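Local structure of non-toxic crystal protein (Bacillus thuringiensis, 2D42) at residues Ser70-Ser76 with Asp140-Val146. The protein is a non-toxic parasporal crystal protein of uncertain function whose structure closely resembles beta-pore-forming toxins of the aerolysin/epsilon-toxin type. Sequence-based numbering, arbitrary orientation.
Sequences SLEGVFS and DSQTIRV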
loop_
_atom_site.group_PDB
_atom_site.type_symbol
_atom_site.label_atom_id
_atom_site.label_comp_id
_atom_site.label_asym_id
_atom_site.label_seq_id
_atom_site.Cartn_x
_atom_site.Cartn_y
_atom_site.Cartn_z
ATOM N N SER A 70 -11.418 -23.461 46.700
ATOM C CA SER A 70 -11.430 -22.574 45.545
ATOM C C SER A 70 -10.036 -21.979 45.363
ATOM O O SER A 70 -9.309 -21.787 46.334
ATOM C CB SER A 70 -12.455 -21.457 45.770
ATOM O OG SER A 70 -12.262 -20.379 44.876
ATOM N N LEU A 71 -9.656 -21.699 44.120
ATOM C CA LEU A 71 -8.345 -21.120 43.855
ATOM C C LEU A 71 -8.417 -20.123 42.710
ATOM O O LEU A 71 -9.290 -20.225 41.847
ATOM C CB LEU A 71 -7.332 -22.226 43.529
ATOM C CG LEU A 71 -7.524 -23.084 42.274
ATOM C CD1 LEU A 71 -7.159 -22.285 41.023
ATOM C CD2 LEU A 71 -6.642 -24.312 42.373
ATOM N N GLU A 72 -7.509 -19.153 42.715
ATOM C CA GLU A 72 -7.467 -18.150 41.664
ATOM C C GLU A 72 -6.579 -18.655 40.536
ATOM O O GLU A 72 -5.492 -19.187 40.772
ATOM C CB GLU A 72 -6.910 -16.825 42.193
ATOM C CG GLU A 72 -7.750 -16.172 43.278
ATOM C CD GLU A 72 -9.180 -15.904 42.831
ATOM O OE1 GLU A 72 -9.372 -15.107 41.885
ATOM O OE2 GLU A 72 -10.109 -16.494 43.426
ATOM N N GLY A 73 -7.053 -18.498 39.310
ATOM C CA GLY A 73 -6.280 -18.931 38.165
ATOM C C GLY A 73 -6.070 -17.739 37.256
ATOM O O GLY A 73 -6.852 -16.795 37.276
ATOM N N VAL A 74 -5.004 -17.763 36.474
ATOM C CA VAL A 74 -4.729 -16.673 35.555
ATOM C C VAL A 74 -4.199 -17.250 34.252
ATOM O O VAL A 74 -3.238 -18.025 34.252
ATOM C CB VAL A 74 -3.674 -15.682 36.128
ATOM C CG1 VAL A 74 -3.287 -14.664 35.066
ATOM C CG2 VAL A 74 -4.249 -14.939 37.339
ATOM N N PHE A 75 -4.860 -16.895 33.156
ATOM C CA PHE A 75 -4.448 -17.322 31.827
ATOM C C PHE A 75 -3.682 -16.153 31.217
ATOM O O PHE A 75 -4.229 -15.063 31.056
ATOM C CB PHE A 75 -5.659 -17.623 30.937
ATOM C CG PHE A 75 -6.414 -18.862 31.327
ATOM C CD1 PHE A 75 -5.866 -20.121 31.114
ATOM C CD2 PHE A 75 -7.681 -18.769 31.892
ATOM C CE1 PHE A 75 -6.569 -21.273 31.459
ATOM C CE2 PHE A 75 -8.396 -19.922 32.242
ATOM C CZ PHE A 75 -7.837 -21.172 32.023
ATOM N N SER A 76 -2.413 -16.370 30.900
ATOM C CA SER A 76 -1.617 -15.329 30.273
ATOM C C SER A 76 -1.289 -15.784 28.846
ATOM O O SER A 76 -0.529 -16.734 28.642
ATOM C CB SER A 76 -0.326 -15.087 31.053
ATOM O OG SER A 76 0.522 -14.243 30.304
ATOM N N ASP A 140 -2.730 -10.944 26.113
ATOM C CA ASP A 140 -3.885 -10.745 26.977
ATOM C C ASP A 140 -3.843 -11.731 28.127
ATOM O O ASP A 140 -3.200 -12.781 28.040
ATOM C CB ASP A 140 -5.191 -10.934 26.192
ATOM C CG ASP A 140 -5.447 -9.809 25.209
ATOM O OD1 ASP A 140 -5.785 -8.697 25.655
ATOM O OD2 ASP A 140 -5.300 -10.028 23.991
ATOM N N SER A 141 -4.525 -11.389 29.211
ATOM C CA SER A 141 -4.574 -12.267 30.365
ATOM C C SER A 141 -5.977 -12.237 30.927
ATOM O O SER A 141 -6.758 -11.342 30.614
ATOM C CB SER A 141 -3.575 -11.824 31.434
ATOM O OG SER A 141 -4.007 -10.630 32.061
ATOM N N GLN A 142 -6.299 -13.219 31.753
ATOM C CA GLN A 142 -7.622 -13.300 32.354
ATOM C C GLN A 142 -7.560 -14.040 33.679
ATOM O O GLN A 142 -7.076 -15.172 33.747
ATOM C CB GLN A 142 -8.583 -14.037 31.420
ATOM C CG GLN A 142 -9.942 -14.356 32.045
ATOM C CD GLN A 142 -10.804 -13.130 32.221
ATOM O OE1 GLN A 142 -11.172 -12.477 31.248
ATOM N NE2 GLN A 142 -11.130 -12.803 33.466
ATOM N N THR A 143 -8.060 -13.401 34.728
ATOM C CA THR A 143 -8.072 -14.010 36.043
ATOM C C THR A 143 -9.419 -14.677 36.222
ATOM O O THR A 143 -10.439 -14.168 35.762
ATOM C CB THR A 143 -7.860 -12.956 37.135
ATOM O OG1 THR A 143 -6.656 -12.233 36.852
ATOM C CG2 THR A 143 -7.725 -13.623 38.496
ATOM N N ILE A 144 -9.422 -15.814 36.901
ATOM C CA ILE A 144 -10.645 -16.573 37.096
ATOM C C ILE A 144 -10.630 -17.286 38.435
ATOM O O ILE A 144 -9.573 -17.649 38.938
ATOM C CB ILE A 144 -10.788 -17.643 35.981
ATOM C CG1 ILE A 144 -12.136 -18.342 36.090
ATOM C CG2 ILE A 144 -9.659 -18.667 36.088
ATOM C CD1 ILE A 144 -13.296 -17.426 35.805
ATOM N N ARG A 145 -11.806 -17.482 39.013
ATOM C CA ARG A 145 -11.894 -18.193 40.271
ATOM C C ARG A 145 -12.391 -19.578 39.932
ATOM O O ARG A 145 -13.504 -19.745 39.436
ATOM C CB ARG A 145 -12.866 -17.507 41.233
ATOM C CG ARG A 145 -13.046 -18.269 42.538
ATOM C CD ARG A 145 -13.826 -17.461 43.566
ATOM N NE ARG A 145 -13.104 -16.252 43.957
ATOM C CZ ARG A 145 -13.511 -15.407 44.900
ATOM N NH1 ARG A 145 -14.643 -15.634 45.556
ATOM N NH2 ARG A 145 -12.782 -14.337 45.189
ATOM N N VAL A 146 -11.558 -20.578 40.180
ATOM C CA VAL A 146 -11.942 -21.941 39.873
ATOM C C VAL A 146 -12.461 -22.642 41.111
ATOM O O VAL A 146 -11.702 -22.939 42.035
ATOM C CB VAL A 146 -10.766 -22.753 39.319
ATOM C CG1 VAL A 146 -11.272 -24.097 38.835
ATOM C CG2 VAL A 146 -10.086 -21.980 38.193
#
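F75, V146 and E72, the residues with most area covered across this pairing, mark its two faces. Segments 70-76 and 140-146 form a regular antiparallel beta ladder, axes at 155° and 4.5 Å apart at closest, hydrogen-bonded and non-hydrogen-bonded pairs alternating. L71-V146, G73-I144 and F75-Q142 are each closed by two N-H···O bonds; for G73 these are N to I144 O, 2.7 Å, and I144 N to G73 O, 2.8 Å. On the face shared by F75 and V146, F75 CE2 approaches I144 CG2 to 4.2 Å and L71 CD1 approaches V146 CB to 4.0 Å. Between them G73 has no side chain: an ideal CB would lie only 3.3 Å from I144 CG2, so glycine leaves room for that methyl. The other face carries E72, V74 and S76 opposite R145, T143 and S141. There E72 OE2 accepts a hydrogen bond from R145 NE (3.1 Å, 144°), a salt bridge spanning a non-hydrogen-bonded pair. The ladder, its centre about 41 Å from the centre of the chain, joins strands 71-94 and 129-146 near one end of the long-stranded sheet of this elongated, aerolysin-like protein; F75 packs on R61 and I63 of strand 54-65, and I144 on I242 of strand 219-244.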